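Local coordinates for CMP-sialic acid transporter 1 (Zea mays, PDB 6I1R), which probably carries CMP-sialic acid from the cytoplasm into the Golgi as a nucleotide-sugar transporter, and is seen here outward-facing with CMP bound, at residues V6-L10 with L249-L253; M130-L135 with I298-Y303; T140-V144 with M270-M274; T180-K185 with M254-N259. The protein carries 5 engineered substitutions. All blocks are in the same frame, centred on the assembly; numbering follows the deposited sequence.

Contact 1. Residues V6-L10 with L249-L253; sequences VAALL and LVSWL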
loop_
_atom_site.group_PDB
_atom_site.type_symbol
_atom_site.label_atom_id
_atom_site.label_comp_id
_atom_site.label_asym_id
_atom_site.label_seq_id
_atom_site.Cartn_x
_atom_site.Cartn_y
_atom_site.Cartn_z
ATOM N N VAL B 6 11.130 28.520 -13.589
ATOM C CA VAL B 6 10.962 27.081 -13.829
ATOM C C VAL B 6 11.184 26.342 -12.502
ATOM O O VAL B 6 10.390 25.481 -12.127
ATOM C CB VAL B 6 11.911 26.562 -14.930
ATOM C CG1 VAL B 6 11.718 25.075 -15.192
ATOM C CG2 VAL B 6 11.772 27.345 -16.229
ATOM N N ALA B 7 12.254 26.707 -11.797
ATOM C CA ALA B 7 12.615 26.090 -10.513
ATOM C C ALA B 7 11.495 26.299 -9.485
ATOM O O ALA B 7 11.173 25.387 -8.720
ATOM C CB ALA B 7 13.922 26.660 -10.019
ATOM N N ALA B 8 10.920 27.499 -9.465
ATOM C CA ALA B 8 9.811 27.813 -8.562
ATOM C C ALA B 8 8.578 26.990 -8.950
ATOM O O ALA B 8 7.873 26.472 -8.082
ATOM C CB ALA B 8 9.518 29.293 -8.599
ATOM N N LEU B 9 8.329 26.876 -10.253
ATOM C CA LEU B 9 7.185 26.124 -10.769
ATOM C C LEU B 9 7.363 24.633 -10.458
ATOM O O LEU B 9 6.398 23.954 -10.111
ATOM C CB LEU B 9 7.057 26.369 -12.276
ATOM C CG LEU B 9 5.880 25.681 -12.969
ATOM C CD1 LEU B 9 4.552 26.134 -12.379
ATOM C CD2 LEU B 9 5.912 25.939 -14.468
ATOM N N LEU B 10 8.591 24.133 -10.584
ATOM C CA LEU B 10 8.891 22.742 -10.236
ATOM C C LEU B 10 8.590 22.513 -8.750
ATOM O O LEU B 10 8.035 21.482 -8.387
ATOM C CB LEU B 10 10.358 22.433 -10.561
ATOM C CG LEU B 10 10.838 21.025 -10.209
ATOM C CD1 LEU B 10 9.964 19.966 -10.865
ATOM C CD2 LEU B 10 12.291 20.833 -10.613
ATOM N N LEU B 249 10.142 19.553 -16.691
ATOM C CA LEU B 249 10.823 20.695 -16.086
ATOM C C LEU B 249 12.223 20.269 -15.633
ATOM O O LEU B 249 13.182 21.025 -15.791
ATOM C CB LEU B 249 9.998 21.225 -14.909
ATOM C CG LEU B 249 8.590 21.714 -15.246
ATOM C CD1 LEU B 249 7.834 22.087 -13.981
ATOM C CD2 LEU B 249 8.628 22.892 -16.208
ATOM N N VAL B 250 12.337 19.059 -15.090
ATOM C CA VAL B 250 13.637 18.539 -14.665
ATOM C C VAL B 250 14.574 18.522 -15.881
ATOM O O VAL B 250 15.728 18.935 -15.773
ATOM C CB VAL B 250 13.518 17.147 -14.011
ATOM C CG1 VAL B 250 14.876 16.482 -13.830
ATOM C CG2 VAL B 250 12.781 17.213 -12.682
ATOM N N SER B 251 14.065 18.076 -17.029
ATOM C CA SER B 251 14.869 18.011 -18.251
ATOM C C SER B 251 15.287 19.426 -18.670
ATOM O O SER B 251 16.456 19.666 -18.976
ATOM C CB SER B 251 14.133 17.300 -19.362
ATOM O OG SER B 251 15.045 16.682 -20.259
ATOM N N TRP B 252 14.337 20.358 -18.658
ATOM C CA TRP B 252 14.641 21.757 -18.962
ATOM C C TRP B 252 15.844 22.212 -18.126
ATOM O O TRP B 252 16.795 22.792 -18.660
ATOM C CB TRP B 252 13.415 22.653 -18.727
ATOM C CG TRP B 252 13.550 24.020 -19.326
ATOM C CD1 TRP B 252 13.054 24.447 -20.523
ATOM C CD2 TRP B 252 14.253 25.142 -18.762
ATOM N NE1 TRP B 252 13.393 25.755 -20.740
ATOM C CE2 TRP B 252 14.131 26.207 -19.680
ATOM C CE3 TRP B 252 14.973 25.347 -17.579
ATOM C CZ2 TRP B 252 14.700 27.458 -19.443
ATOM C CZ3 TRP B 252 15.534 26.583 -17.347
ATOM C CH2 TRP B 252 15.398 27.623 -18.268
ATOM N N LEU B 253 15.803 21.918 -16.826
ATOM C CA LEU B 253 16.850 22.343 -15.882
ATOM C C LEU B 253 18.147 21.563 -16.133
ATOM O O LEU B 253 19.236 22.099 -15.920
ATOM C CB LEU B 253 16.364 22.129 -14.444
ATOM C CG LEU B 253 15.278 23.086 -13.950
ATOM C CD1 LEU B 253 14.803 22.685 -12.562
ATOM C CD2 LEU B 253 15.771 24.525 -13.941
#
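Val6 spreads its two methyl groups over helix 234-256. CG2 sits over one face of the Trp252 indole, 3.9 Å from the centroid of the six-membered ring and only 8° off its normal, a CH-pi contact. CG1, anti to the backbone N (chi1 -179°), reaches the isobutyl group of Leu249, where it lies 3.9 Å from Leu249 CD2, while still touching the rim of the indole. The other branch of Leu249 presses on the backbone of the facing helix, with Leu249 CD1 3.9 Å from Leu10 CA, and Leu9 CG flanks the same methyl. One turn beyond Val6, Leu10 CD2 meets Leu253 CD1 at 3.7 Å, and Val250 CG2 borders that pair at 4.2 Å from Leu10 CD2.

These side chains fill the gap between two helices that run roughly antiparallel, their segment axes 10.1 Å apart at an angle of 150°. Helix 259-279 covers one flank: Val261 touches both Ala7 and Leu253, and the hydroxyl of Ser265 bonds to the carbonyl of Ala7. At the Trp252 end, the indole also meets the ring of Tyr256. Helix 3-24 is therefore held against helix 234-256 here by apolar packing and one methyl-on-indole contact, with no directional polar bond between the segments.

Contact 2. Residues M130-L135 with I298-Y303; sequences MAIVLL and ISLQMY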
loop_
_atom_site.group_PDB
_atom_site.type_symbol
_atom_site.label_atom_id
_atom_site.label_comp_id
_atom_site.label_asym_id
_atom_site.label_seq_id
_atom_site.Cartn_x
_atom_site.Cartn_y
_atom_site.Cartn_z
ATOM N N MET B 130 29.041 24.589 1.925
ATOM C CA MET B 130 28.411 24.649 3.237
ATOM C C MET B 130 26.889 24.783 3.083
ATOM O O MET B 130 26.142 24.311 3.940
ATOM C CB MET B 130 28.978 25.816 4.052
ATOM C CG MET B 130 30.345 25.501 4.642
ATOM S SD MET B 130 31.454 26.923 4.742
ATOM C CE MET B 130 30.441 28.049 5.693
ATOM N N ALA B 131 26.438 25.397 1.990
ATOM C CA ALA B 131 25.005 25.523 1.700
ATOM C C ALA B 131 24.421 24.160 1.306
ATOM O O ALA B 131 23.341 23.790 1.775
ATOM C CB ALA B 131 24.784 26.551 0.615
ATOM N N ILE B 132 25.135 23.421 0.455
ATOM C CA ILE B 132 24.674 22.094 0.018
ATOM C C ILE B 132 24.459 21.228 1.265
ATOM O O ILE B 132 23.407 20.608 1.424
ATOM C CB ILE B 132 25.659 21.428 -0.970
ATOM C CG1 ILE B 132 26.008 22.322 -2.166
ATOM C CG2 ILE B 132 25.126 20.079 -1.433
ATOM C CD1 ILE B 132 24.814 22.850 -2.927
ATOM N N VAL B 133 25.455 21.210 2.148
ATOM C CA VAL B 133 25.374 20.430 3.382
ATOM C C VAL B 133 24.191 20.946 4.210
ATOM O O VAL B 133 23.340 20.164 4.633
ATOM C CB VAL B 133 26.692 20.478 4.182
ATOM C CG1 VAL B 133 26.539 19.860 5.566
ATOM C CG2 VAL B 133 27.835 19.809 3.430
ATOM N N LEU B 134 24.125 22.258 4.417
ATOM C CA LEU B 134 23.047 22.834 5.226
ATOM C C LEU B 134 21.683 22.393 4.688
ATOM O O LEU B 134 20.781 22.128 5.478
ATOM C CB LEU B 134 23.140 24.361 5.238
ATOM C CG LEU B 134 23.858 24.971 6.439
ATOM C CD1 LEU B 134 23.926 26.477 6.288
ATOM C CD2 LEU B 134 23.176 24.598 7.748
ATOM N N LEU B 135 21.538 22.323 3.366
ATOM C CA LEU B 135 20.265 21.921 2.762
ATOM C C LEU B 135 19.916 20.494 3.201
ATOM O O LEU B 135 18.796 20.235 3.643
ATOM C CB LEU B 135 20.361 22.017 1.236
ATOM C CG LEU B 135 19.055 21.769 0.482
ATOM C CD1 LEU B 135 18.053 22.884 0.743
ATOM C CD2 LEU B 135 19.308 21.621 -1.010
ATOM N N ILE B 298 18.091 29.812 4.818
ATOM C CA ILE B 298 19.454 30.342 4.940
ATOM C C ILE B 298 20.374 29.592 3.967
ATOM O O ILE B 298 21.247 30.203 3.355
ATOM C CB ILE B 298 19.946 30.277 6.403
ATOM C CG1 ILE B 298 19.378 31.440 7.221
ATOM C CG2 ILE B 298 21.467 30.226 6.479
ATOM C CD1 ILE B 298 19.515 31.277 8.716
ATOM N N SER B 299 20.179 28.283 3.819
ATOM C CA SER B 299 20.944 27.505 2.840
ATOM C C SER B 299 20.681 28.026 1.419
ATOM O O SER B 299 21.569 27.973 0.566
ATOM C CB SER B 299 20.638 26.034 2.941
ATOM O OG SER B 299 21.412 25.298 2.006
ATOM N N LEU B 300 19.467 28.512 1.165
ATOM C CA LEU B 300 19.123 29.077 -0.143
ATOM C C LEU B 300 19.939 30.356 -0.366
ATOM O O LEU B 300 20.634 30.494 -1.373
ATOM C CB LEU B 300 17.619 29.367 -0.197
ATOM C CG LEU B 300 17.048 29.653 -1.586
ATOM C CD1 LEU B 300 16.539 28.378 -2.242
ATOM C CD2 LEU B 300 15.934 30.687 -1.515
ATOM N N GLN B 301 19.856 31.269 0.596
ATOM C CA GLN B 301 20.541 32.555 0.512
ATOM C C GLN B 301 22.042 32.321 0.283
ATOM O O GLN B 301 22.613 32.863 -0.658
ATOM C CB GLN B 301 20.275 33.377 1.774
ATOM C CG GLN B 301 18.842 33.883 1.872
ATOM C CD GLN B 301 18.593 34.701 3.115
ATOM O OE1 GLN B 301 19.112 34.410 4.191
ATOM N NE2 GLN B 301 17.782 35.737 2.976
ATOM N N MET B 302 22.659 31.489 1.116
ATOM C CA MET B 302 24.099 31.212 1.018
ATOM C C MET B 302 24.474 30.844 -0.423
ATOM O O MET B 302 25.417 31.404 -0.979
ATOM C CB MET B 302 24.512 30.064 1.945
ATOM C CG MET B 302 24.553 30.466 3.399
ATOM S SD MET B 302 24.611 29.087 4.556
ATOM C CE MET B 302 26.175 28.328 4.122
ATOM N N TYR B 303 23.735 29.913 -1.019
ATOM C CA TYR B 303 24.126 29.352 -2.310
ATOM C C TYR B 303 23.834 30.335 -3.452
ATOM O O TYR B 303 24.619 30.420 -4.397
ATOM C CB TYR B 303 23.413 28.025 -2.577
ATOM C CG TYR B 303 23.854 27.363 -3.857
ATOM C CD1 TYR B 303 23.264 27.685 -5.068
ATOM C CD2 TYR B 303 24.892 26.445 -3.866
ATOM C CE1 TYR B 303 23.679 27.099 -6.253
ATOM C CE2 TYR B 303 25.318 25.846 -5.041
ATOM C CZ TYR B 303 24.709 26.176 -6.240
ATOM O OH TYR B 303 25.120 25.592 -7.403
#
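Ala131 and Ser299 face each other where helices 126-143 and 287-304 of this all-helical membrane transporter pack antiparallel, at 162° between the segment axes. Small residues let the backbones come close: the two CA atoms are 4.7 Å apart. Across that gap Ser299 OG, anti to its own backbone N (chi1 -179°), donates a hydrogen bond to Ala131 O, 2.5 Å in the model. The same carbonyl accepts the helical bond from Leu135 N, so two donors share it and a serine hydroxyl is satisfied without leaving the apolar interface. Beyond the hydroxyl, CB of Leu135 and CB of Leu134 close round it. Ser299 contributes its carbonyl elsewhere, accepting from the hydroxyl of Tyr264 on helix 259-279.

The methyl of Ala131 is enclosed by the neighbouring residues of the partner helix, with its CB 3.8 Å from Met302 CB and 3.8 Å from Tyr303 CB, near the plane of the Tyr303 ring at its edge. Met302 then bends at its last torsion (chi3 63°), which carries its CE back over the start of segment 130-135, 3.6 Å from Ala131 N and beside Met130 CB. Leu134 runs across the Met302 chain at about a right angle. On the far flank, Tyr303 meets Ile132 obliquely, Ile132 CD1 lying 3.7 Å from Tyr303 CE2.

Contact 3. Residues T140-V144 with M270-M274; sequences TTSQV and MLLTM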
loop_
_atom_site.group_PDB
_atom_site.type_symbol
_atom_site.label_atom_id
_atom_site.label_comp_id
_atom_site.label_asym_id
_atom_site.label_seq_id
_atom_site.Cartn_x
_atom_site.Cartn_y
_atom_site.Cartn_z
ATOM N N THR B 140 16.610 16.975 6.569
ATOM C CA THR B 140 16.669 15.913 7.575
ATOM C C THR B 140 16.036 16.400 8.883
ATOM O O THR B 140 15.230 15.686 9.482
ATOM C CB THR B 140 18.116 15.450 7.794
ATOM O OG1 THR B 140 18.629 15.016 6.535
ATOM C CG2 THR B 140 18.242 14.334 8.808
ATOM N N THR B 141 16.394 17.615 9.299
ATOM C CA THR B 141 15.921 18.205 10.561
ATOM C C THR B 141 14.386 18.218 10.600
ATOM O O THR B 141 13.794 17.871 11.619
ATOM C CB THR B 141 16.501 19.612 10.762
ATOM O OG1 THR B 141 17.896 19.471 11.031
ATOM C CG2 THR B 141 15.847 20.383 11.889
ATOM N N SER B 142 13.756 18.615 9.497
ATOM C CA SER B 142 12.296 18.705 9.425
ATOM C C SER B 142 11.655 17.312 9.498
ATOM O O SER B 142 10.528 17.173 9.971
ATOM C CB SER B 142 11.865 19.437 8.181
ATOM O OG SER B 142 12.307 18.757 7.016
ATOM N N GLN B 143 12.369 16.291 9.033
ATOM C CA GLN B 143 11.821 14.938 8.969
ATOM C C GLN B 143 11.986 14.217 10.315
ATOM O O GLN B 143 11.193 13.328 10.621
ATOM C CB GLN B 143 12.492 14.148 7.844
ATOM C CG GLN B 143 12.190 14.698 6.457
ATOM C CD GLN B 143 12.505 13.704 5.366
ATOM O OE1 GLN B 143 13.577 13.730 4.768
ATOM N NE2 GLN B 143 11.568 12.805 5.108
ATOM N N VAL B 144 12.991 14.594 11.110
ATOM C CA VAL B 144 13.365 13.846 12.330
ATOM C C VAL B 144 12.114 13.563 13.174
ATOM O O VAL B 144 11.239 14.422 13.332
ATOM C CB VAL B 144 14.447 14.587 13.145
ATOM C CG1 VAL B 144 14.505 14.124 14.595
ATOM C CG2 VAL B 144 15.819 14.460 12.501
ATOM N N MET B 270 9.368 19.625 -0.541
ATOM C CA MET B 270 9.165 18.749 0.610
ATOM C C MET B 270 8.782 19.577 1.845
ATOM O O MET B 270 7.999 19.119 2.677
ATOM C CB MET B 270 10.438 17.953 0.911
ATOM C CG MET B 270 10.227 16.798 1.871
ATOM S SD MET B 270 11.628 16.585 2.995
ATOM C CE MET B 270 11.374 17.975 4.098
ATOM N N LEU B 271 9.339 20.780 1.969
ATOM C CA LEU B 271 8.989 21.674 3.076
ATOM C C LEU B 271 7.573 22.224 2.862
ATOM O O LEU B 271 6.779 22.267 3.801
ATOM C CB LEU B 271 10.009 22.814 3.173
ATOM C CG LEU B 271 11.387 22.435 3.716
ATOM C CD1 LEU B 271 12.331 23.625 3.654
ATOM C CD2 LEU B 271 11.294 21.904 5.140
ATOM N N LEU B 272 7.268 22.637 1.632
ATOM C CA LEU B 272 5.954 23.201 1.310
ATOM C C LEU B 272 4.861 22.160 1.585
ATOM O O LEU B 272 3.808 22.498 2.130
ATOM C CB LEU B 272 5.939 23.647 -0.157
ATOM C CG LEU B 272 4.646 24.302 -0.643
ATOM C CD1 LEU B 272 4.334 25.560 0.152
ATOM C CD2 LEU B 272 4.726 24.622 -2.128
ATOM N N THR B 273 5.120 20.908 1.211
ATOM C CA THR B 273 4.170 19.807 1.420
ATOM C C THR B 273 3.792 19.709 2.904
ATOM O O THR B 273 2.615 19.570 3.239
ATOM C CB THR B 273 4.739 18.474 0.913
ATOM O OG1 THR B 273 4.779 18.518 -0.514
ATOM C CG2 THR B 273 3.931 17.272 1.349
ATOM N N MET B 274 4.795 19.770 3.776
ATOM C CA MET B 274 4.579 19.685 5.223
ATOM C C MET B 274 3.779 20.900 5.712
ATOM O O MET B 274 2.907 20.758 6.570
ATOM C CB MET B 274 5.911 19.615 5.977
ATOM C CG MET B 274 6.508 18.223 6.022
ATOM S SD MET B 274 8.284 18.245 6.371
ATOM C CE MET B 274 8.474 16.688 7.239
#
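Gln143 offers one face of its amide to the thioether of Met270: the sulfur SD stands almost directly above Gln143 CD, 3.8 Å away, and is 3.9 Å from Gln143 OE1. The amide is turned so that OE1 takes a hydrogen bond from Asn106 ND2, while Gln102 and Ile103 of helix 98-104 touch the same side chain. Met270 is bent at both chi2 and chi3, and the last bend (74°) carries its methyl CE across the amide, past the Gln143 CG end, toward Ser142.

Ser142 lies in the middle of the contact, its CA 7.7 Å from that of Leu271. Its hydroxyl sits between backbone N and carbonyl carbon (chi1 61°), from where it donates to Thr139 O in its own helix. Three side chains of helix 259-279 gather about it: Met270 CE comes alongside OG, Leu271 CD2 approaches to 3.8 Å of Ser142 OG, and Met274 SD to 4.1 Å. The extended chain of Met274 runs on until its CE is 3.5 Å from Ser142 O, beside the last turn of helix 126-143.

With a leucine in place of Gln143 the amide is lost, and Asn106 ND2 would probably be left without its glutamine acceptor while the Met270 sulfur lost the flat group it rests on. No hydrogen bond passes between the segments. Ser142 OG and Gln143 OE1 find partners outside segment 270-274, so these segments meet through thioethers and a leucine methyl laid against a hydroxyl and an amide oxygen that already have partners.

Contact 4. Residues T180-K185 with M254-N259; sequences TEYLMK and MKYSDN
Glu181 OE1 accepts two hydrogen bonds from Asn259, where helix 160-186 packs against the break between helices 234-256 and 259-279. The backbone N of Asn259 donates at 2.9 Å to Glu181 OE1 with a bent N-H...O angle of 138°, arriving on the syn side but tilted out of the carboxylate plane. Asn259 ND2 uses the anti lone pair of Glu181 OE1 at 3.3 Å, and also bonds to Gly177 O. The carboxylate reaches this spot on an extended chain, CG anti to the backbone N (chi1 179°). Facing the first turn of helix 259-279, it would probably be stabilised as an anion by the helix start. Asp258 is the N-cap of that helix, its OD1 bonding Val261 N.

With a leucine in place of Glu181 the carboxylate is gone, and Asn259 N and ND2 would probably lose this shared acceptor and Lys185 NZ its distant counter-charge, Glu181 OE2, with which it forms a long salt bridge at 4.0 Å. Lys185 also donates from NZ to Lys255 O at 3.1 Å, standing above the carbonyl plane, 42° out of it; a bond to Ser257 O is weak and less certain.

Beside these polar groups Met184 and Met254 pack together. Met184 is bent at chi2 and chi3 and crosses Met254 obliquely, while the Lys255 amine turns away to Gln194 and Asp189. Thr180 crosses Met254 at about a right angle, its CG2 3.7 Å from Met254 CG.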
loop_
_atom_site.group_PDB
_atom_site.type_symbol
_atom_site.label_atom_id
_atom_site.label_comp_id
_atom_site.label_asym_id
_atom_site.label_seq_id
_atom_site.Cartn_x
_atom_site.Cartn_y
_atom_site.Cartn_z
ATOM N N THR B 180 22.383 12.661 -16.619
ATOM C CA THR B 180 21.386 13.279 -17.494
ATOM C C THR B 180 21.868 14.677 -17.902
ATOM O O THR B 180 21.912 14.997 -19.091
ATOM C CB THR B 180 20.004 13.306 -16.826
ATOM O OG1 THR B 180 19.637 11.958 -16.526
ATOM C CG2 THR B 180 18.936 13.941 -17.690
ATOM N N GLU B 181 22.249 15.489 -16.917
ATOM C CA GLU B 181 22.769 16.839 -17.173
ATOM C C GLU B 181 23.917 16.764 -18.185
ATOM O O GLU B 181 23.979 17.563 -19.124
ATOM C CB GLU B 181 23.246 17.497 -15.876
ATOM C CG GLU B 181 23.829 18.885 -16.081
ATOM C CD GLU B 181 23.852 19.772 -14.849
ATOM O OE1 GLU B 181 23.497 19.283 -13.757
ATOM O OE2 GLU B 181 24.231 20.951 -14.980
ATOM N N TYR B 182 24.821 15.809 -17.977
ATOM C CA TYR B 182 25.927 15.588 -18.905
ATOM C C TYR B 182 25.366 15.442 -20.326
ATOM O O TYR B 182 25.802 16.151 -21.231
ATOM C CB TYR B 182 26.765 14.380 -18.473
ATOM C CG TYR B 182 27.622 13.776 -19.558
ATOM C CD1 TYR B 182 28.722 14.453 -20.060
ATOM C CD2 TYR B 182 27.340 12.524 -20.080
ATOM C CE1 TYR B 182 29.517 13.905 -21.055
ATOM C CE2 TYR B 182 28.124 11.962 -21.074
ATOM C CZ TYR B 182 29.216 12.655 -21.565
ATOM O OH TYR B 182 29.994 12.111 -22.545
ATOM N N LEU B 183 24.379 14.563 -20.500
ATOM C CA LEU B 183 23.825 14.271 -21.829
ATOM C C LEU B 183 23.230 15.540 -22.456
ATOM O O LEU B 183 23.495 15.825 -23.624
ATOM C CB LEU B 183 22.766 13.166 -21.725
ATOM C CG LEU B 183 23.286 11.761 -21.419
ATOM C CD1 LEU B 183 22.146 10.754 -21.419
ATOM C CD2 LEU B 183 24.362 11.338 -22.408
ATOM N N MET B 184 22.434 16.293 -21.699
ATOM C CA MET B 184 21.785 17.494 -22.247
ATOM C C MET B 184 22.858 18.497 -22.694
ATOM O O MET B 184 22.771 19.064 -23.784
ATOM C CB MET B 184 20.873 18.181 -21.223
ATOM C CG MET B 184 19.925 17.254 -20.481
ATOM S SD MET B 184 19.114 16.030 -21.536
ATOM C CE MET B 184 17.805 17.035 -22.234
ATOM N N LYS B 185 23.870 18.693 -21.850
ATOM C CA LYS B 185 24.842 19.776 -22.034
ATOM C C LYS B 185 26.002 19.336 -22.940
ATOM O O LYS B 185 26.767 20.191 -23.392
ATOM C CB LYS B 185 25.376 20.256 -20.679
ATOM C CG LYS B 185 24.445 21.186 -19.912
ATOM C CD LYS B 185 24.907 21.471 -18.500
ATOM C CE LYS B 185 23.850 22.144 -17.651
ATOM N NZ LYS B 185 23.772 23.603 -17.897
ATOM N N MET B 254 18.036 20.307 -16.564
ATOM C CA MET B 254 19.219 19.526 -16.943
ATOM C C MET B 254 19.922 20.208 -18.124
ATOM O O MET B 254 21.145 20.137 -18.235
ATOM C CB MET B 254 18.857 18.088 -17.336
ATOM C CG MET B 254 18.280 17.249 -16.207
ATOM S SD MET B 254 19.430 16.989 -14.836
ATOM C CE MET B 254 19.003 18.373 -13.779
ATOM N N LYS B 255 19.155 20.875 -18.987
ATOM C CA LYS B 255 19.719 21.532 -20.166
ATOM C C LYS B 255 20.173 22.953 -19.804
ATOM O O LYS B 255 21.365 23.261 -19.881
ATOM C CB LYS B 255 18.704 21.552 -21.315
ATOM C CG LYS B 255 19.301 21.324 -22.698
ATOM C CD LYS B 255 18.643 22.115 -23.809
ATOM C CE LYS B 255 18.920 21.574 -25.197
ATOM N NZ LYS B 255 20.317 21.101 -25.350
ATOM N N TYR B 256 19.233 23.802 -19.393
ATOM C CA TYR B 256 19.486 25.239 -19.242
ATOM C C TYR B 256 19.790 25.607 -17.782
ATOM O O TYR B 256 19.814 26.792 -17.443
ATOM C CB TYR B 256 18.286 26.033 -19.763
ATOM C CG TYR B 256 17.961 25.760 -21.209
ATOM C CD1 TYR B 256 17.123 24.716 -21.564
ATOM C CD2 TYR B 256 18.510 26.525 -22.225
ATOM C CE1 TYR B 256 16.820 24.453 -22.888
ATOM C CE2 TYR B 256 18.221 26.271 -23.557
ATOM C CZ TYR B 256 17.373 25.230 -23.891
ATOM O OH TYR B 256 17.083 24.965 -25.198
ATOM N N SER B 257 20.026 24.624 -16.916
ATOM C CA SER B 257 20.366 24.931 -15.529
ATOM C C SER B 257 21.323 23.863 -14.987
ATOM O O SER B 257 22.236 23.460 -15.696
ATOM C CB SER B 257 19.122 25.069 -14.695
ATOM O OG SER B 257 19.427 25.672 -13.448
ATOM N N ASP B 258 21.133 23.426 -13.742
ATOM C CA ASP B 258 21.993 22.401 -13.157
ATOM C C ASP B 258 21.221 21.613 -12.093
ATOM O O ASP B 258 20.150 22.028 -11.651
ATOM C CB ASP B 258 23.263 23.016 -12.562
ATOM C CG ASP B 258 23.008 24.181 -11.624
ATOM O OD1 ASP B 258 22.153 24.036 -10.728
ATOM O OD2 ASP B 258 23.674 25.223 -11.794
ATOM N N ASN B 259 21.818 20.494 -11.682
ATOM C CA ASN B 259 21.244 19.564 -10.699
ATOM C C ASN B 259 21.024 20.246 -9.345
ATOM O O ASN B 259 20.117 19.864 -8.605
ATOM C CB ASN B 259 22.137 18.338 -10.479
ATOM C CG ASN B 259 21.592 17.087 -11.130
ATOM O OD1 ASN B 259 20.622 16.505 -10.649
ATOM N ND2 ASN B 259 22.217 16.663 -12.216
#

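Contacts 1 and 4 follow one another along the end of helix 234-256 and the turn after it, with centres 11 Å apart, and they touch: Ser251 OG lies 3.4 Å from Met184 CE. Both flank the nucleotide site without lining it, the side chains of Val250 and Thr180 each being about 8 Å from the bound CMP. Contacts 2 and 3 share helix 126-143, their centres 15 Å apart, and join it first to helix 287-304 and then to the preceding helix 259-279. Contacts 3 and 4 lie on opposite sides of the chain's centre, 27 Å between centres. Helix 259-279 links the set, starting in contact 4, covering contacts 1 and 2 and packing directly in contact 3.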